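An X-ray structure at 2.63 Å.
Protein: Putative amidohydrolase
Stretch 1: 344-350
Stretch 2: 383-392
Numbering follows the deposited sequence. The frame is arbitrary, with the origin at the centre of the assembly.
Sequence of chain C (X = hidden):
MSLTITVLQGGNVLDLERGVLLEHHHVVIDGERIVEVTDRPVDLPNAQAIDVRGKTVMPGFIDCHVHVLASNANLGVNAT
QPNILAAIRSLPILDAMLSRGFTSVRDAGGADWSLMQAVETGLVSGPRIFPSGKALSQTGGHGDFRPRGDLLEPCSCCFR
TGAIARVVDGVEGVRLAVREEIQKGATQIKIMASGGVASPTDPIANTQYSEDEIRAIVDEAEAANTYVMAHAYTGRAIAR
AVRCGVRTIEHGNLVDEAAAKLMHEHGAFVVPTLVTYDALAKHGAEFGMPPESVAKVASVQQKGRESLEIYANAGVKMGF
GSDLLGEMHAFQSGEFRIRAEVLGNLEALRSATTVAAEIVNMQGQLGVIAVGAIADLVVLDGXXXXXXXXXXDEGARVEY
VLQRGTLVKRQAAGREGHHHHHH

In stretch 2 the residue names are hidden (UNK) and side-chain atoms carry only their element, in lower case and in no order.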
# COMPACT_ATOMS: atom_id res chain seq x y z
N GLY C 344 27.51 -52.14 1.43
CA GLY C 344 28.76 -52.31 2.18
C GLY C 344 29.13 -51.06 2.95
O GLY C 344 28.66 -49.97 2.61
N ASN C 345 29.97 -51.18 3.98
CA ASN C 345 30.50 -49.97 4.59
C ASN C 345 31.55 -49.19 3.78
O ASN C 345 31.90 -48.07 4.14
CB ASN C 345 30.85 -50.11 6.08
CG ASN C 345 31.55 -51.39 6.41
OD1 ASN C 345 31.76 -52.25 5.55
ND2 ASN C 345 31.92 -51.55 7.68
N LEU C 346 31.99 -49.75 2.65
CA LEU C 346 32.69 -48.95 1.64
C LEU C 346 31.74 -47.92 1.05
O LEU C 346 32.05 -46.73 0.99
CB LEU C 346 33.21 -49.83 0.51
CG LEU C 346 34.53 -49.44 -0.18
CD1 LEU C 346 34.49 -49.86 -1.64
CD2 LEU C 346 34.88 -47.96 -0.05
N GLU C 347 30.58 -48.41 0.62
CA GLU C 347 29.54 -47.55 0.10
C GLU C 347 29.09 -46.48 1.11
O GLU C 347 28.94 -45.31 0.76
CB GLU C 347 28.36 -48.39 -0.40
CG GLU C 347 27.27 -47.60 -1.12
CD GLU C 347 27.80 -46.67 -2.20
OE1 GLU C 347 28.70 -47.09 -2.96
OE2 GLU C 347 27.31 -45.52 -2.28
N ALA C 348 28.93 -46.87 2.37
CA ALA C 348 28.56 -45.93 3.43
C ALA C 348 29.57 -44.79 3.55
O ALA C 348 29.20 -43.62 3.66
CB ALA C 348 28.42 -46.66 4.75
N LEU C 349 30.85 -45.13 3.46
CA LEU C 349 31.88 -44.12 3.50
C LEU C 349 31.96 -43.30 2.22
O LEU C 349 32.36 -42.13 2.25
CB LEU C 349 33.23 -44.75 3.82
CG LEU C 349 33.40 -45.42 5.18
CD1 LEU C 349 34.77 -46.08 5.24
CD2 LEU C 349 33.26 -44.46 6.34
N ARG C 350 31.56 -43.89 1.10
CA ARG C 350 31.61 -43.18 -0.18
C ARG C 350 30.55 -42.09 -0.23
O ARG C 350 30.76 -41.04 -0.85
CB ARG C 350 31.41 -44.13 -1.37
CG ARG C 350 32.69 -44.71 -1.93
CD ARG C 350 32.53 -45.05 -3.41
NE ARG C 350 33.63 -45.89 -3.91
CZ ARG C 350 33.62 -47.22 -3.94
NH1 ARG C 350 32.55 -47.90 -3.51
NH2 ARG C 350 34.67 -47.89 -4.40
N UNK C 383 39.80 -48.93 11.98
CA UNK C 383 39.60 -49.05 10.55
C UNK C 383 38.13 -49.18 10.19
O UNK C 383 37.51 -50.21 10.47
o UNK C 383 40.12 -49.65 7.73
n UNK C 383 39.72 -51.79 8.31
c UNK C 383 40.08 -50.54 8.58
c UNK C 383 40.40 -50.23 10.02
N UNK C 384 37.56 -48.14 9.57
CA UNK C 384 36.14 -48.08 9.25
C UNK C 384 35.76 -49.11 8.19
O UNK C 384 34.63 -49.59 8.17
c UNK C 384 35.97 -46.66 8.70
c UNK C 384 38.28 -46.93 9.12
c UNK C 384 37.30 -46.28 8.19
N UNK C 385 36.73 -49.47 7.36
CA UNK C 385 36.49 -50.40 6.28
C UNK C 385 36.08 -51.78 6.81
O UNK C 385 35.47 -52.55 6.09
c UNK C 385 37.72 -50.51 5.39
c UNK C 385 37.55 -50.19 3.90
c UNK C 385 36.44 -49.18 3.70
c UNK C 385 38.85 -49.68 3.28
N UNK C 386 36.36 -52.05 8.08
CA UNK C 386 35.95 -53.30 8.72
C UNK C 386 35.02 -53.14 9.90
O UNK C 386 34.14 -53.97 10.12
c UNK C 386 37.16 -54.11 9.14
o UNK C 386 39.26 -55.66 6.88
c UNK C 386 38.83 -55.65 8.06
c UNK C 386 37.37 -55.35 8.28
o UNK C 386 39.55 -55.84 9.06
N UNK C 387 35.23 -52.10 10.69
CA UNK C 387 34.25 -51.73 11.70
C UNK C 387 33.66 -50.35 11.41
O UNK C 387 34.31 -49.32 11.60
o UNK C 387 34.25 -50.79 15.18
c UNK C 387 33.84 -51.42 14.18
o UNK C 387 32.64 -51.77 14.03
c UNK C 387 34.85 -51.78 13.10
N UNK C 388 32.40 -50.33 10.97
CA UNK C 388 31.74 -49.08 10.66
C UNK C 388 31.49 -48.26 11.92
O UNK C 388 31.33 -47.04 11.85
c UNK C 388 29.88 -48.01 9.33
c UNK C 388 30.41 -49.32 9.92
c UNK C 388 29.38 -49.96 10.84
c UNK C 388 30.84 -47.32 8.40
N UNK C 389 31.52 -48.92 13.07
CA UNK C 389 31.30 -48.26 14.34
C UNK C 389 32.35 -47.23 14.73
O UNK C 389 32.11 -46.43 15.62
N UNK C 390 33.52 -47.24 14.07
CA UNK C 390 34.59 -46.28 14.40
C UNK C 390 34.23 -44.88 13.91
O UNK C 390 34.85 -43.89 14.29
c UNK C 390 36.01 -46.71 13.90
c UNK C 390 36.25 -46.33 12.46
c UNK C 390 36.25 -48.19 14.10
N UNK C 391 33.19 -44.83 13.08
CA UNK C 391 32.70 -43.58 12.54
C UNK C 391 31.30 -43.32 13.05
O UNK C 391 30.92 -42.17 13.24
c UNK C 391 32.34 -42.30 10.48
c UNK C 391 33.99 -44.06 10.46
c UNK C 391 32.66 -43.63 11.01
N UNK C 392 30.54 -44.38 13.30
CA UNK C 392 29.12 -44.25 13.57
C UNK C 392 28.78 -44.30 15.05
O UNK C 392 27.71 -44.78 15.42
c UNK C 392 28.34 -45.31 12.81

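Position 383 carries two side-chain carbons, the second bearing one oxygen and one nitrogen, and it stays clear of stretch 1. This is Asn 383, whose OD1 accepts a weak hydrogen bond from the backbone N of position 385 (3.4 Å), while its backbone O receives the N of 386 (3.2 Å) and of 387 (3.0 Å), so the chain turns here.

At 384 three carbons close a ring onto the backbone N, and the CB lies 3.7 Å from Leu 349 CD1. The ring identifies Pro 384; it restricts phi, here -67°, to a range that suits the turn, and offers an apolar surface to the helix.

Position 385 has four carbons, forked at the second. The CA-to-CB bond points away from the helix, yet the end of the side chain comes nearer, bringing one branch tip to 3.8 Å from Leu 349 CD1 and 4.2 Å from Leu 346 CD2. This is Leu 385, long enough to make this return.

Three carbons, the third carrying two oxygens, mark 386 as Glu 386. It points away from stretch 1 and is exposed, as suits a carboxylate.

Position 387 has two carbons, the second with two oxygens, and no side-chain contact with the helix. It is Asp 387, short enough for OD1 to accept a weak hydrogen bond from the backbone N of 389 (3.2 Å) as the 3-10 segment begins.

At 388 four carbons fork at the first, one arm being two carbons long. The CB lies 3.5 Å from Asn 345 ND2, and the end of the longer arm reaches Leu 349 CD2 (4.3 Å) and Ala 348 CB (4.4 Å). This is Ile 388.

No side-chain atom exists at 389, hence Gly 389; a CB here would be crowded by Asp 387 OD1, at 3.2 Å.

One carbon carrying two others makes 390 Val 390, buried but out of reach of stretch 1. The same pattern at 391 points toward the helix and sets a branch carbon 4.2 Å from Leu 349 CD2: Val 391.

Position 392 has a single side-chain carbon, beyond reach of the helix: Ala 392, compact in a buried place.

The contact has two main parts on the helix. Leu 349 packs against Pro 384, Leu 385, Ile 388 and Val 391. Asn 345 lies against the loop backbone and Ile 388, but its ND2 is 3.4 Å from Pro 384 O at a poor angle. Van der Waals packing thus makes the contact, with no hydrogen bond across it.

Stretch 2, residues 383-392: NPLEDIGVVA
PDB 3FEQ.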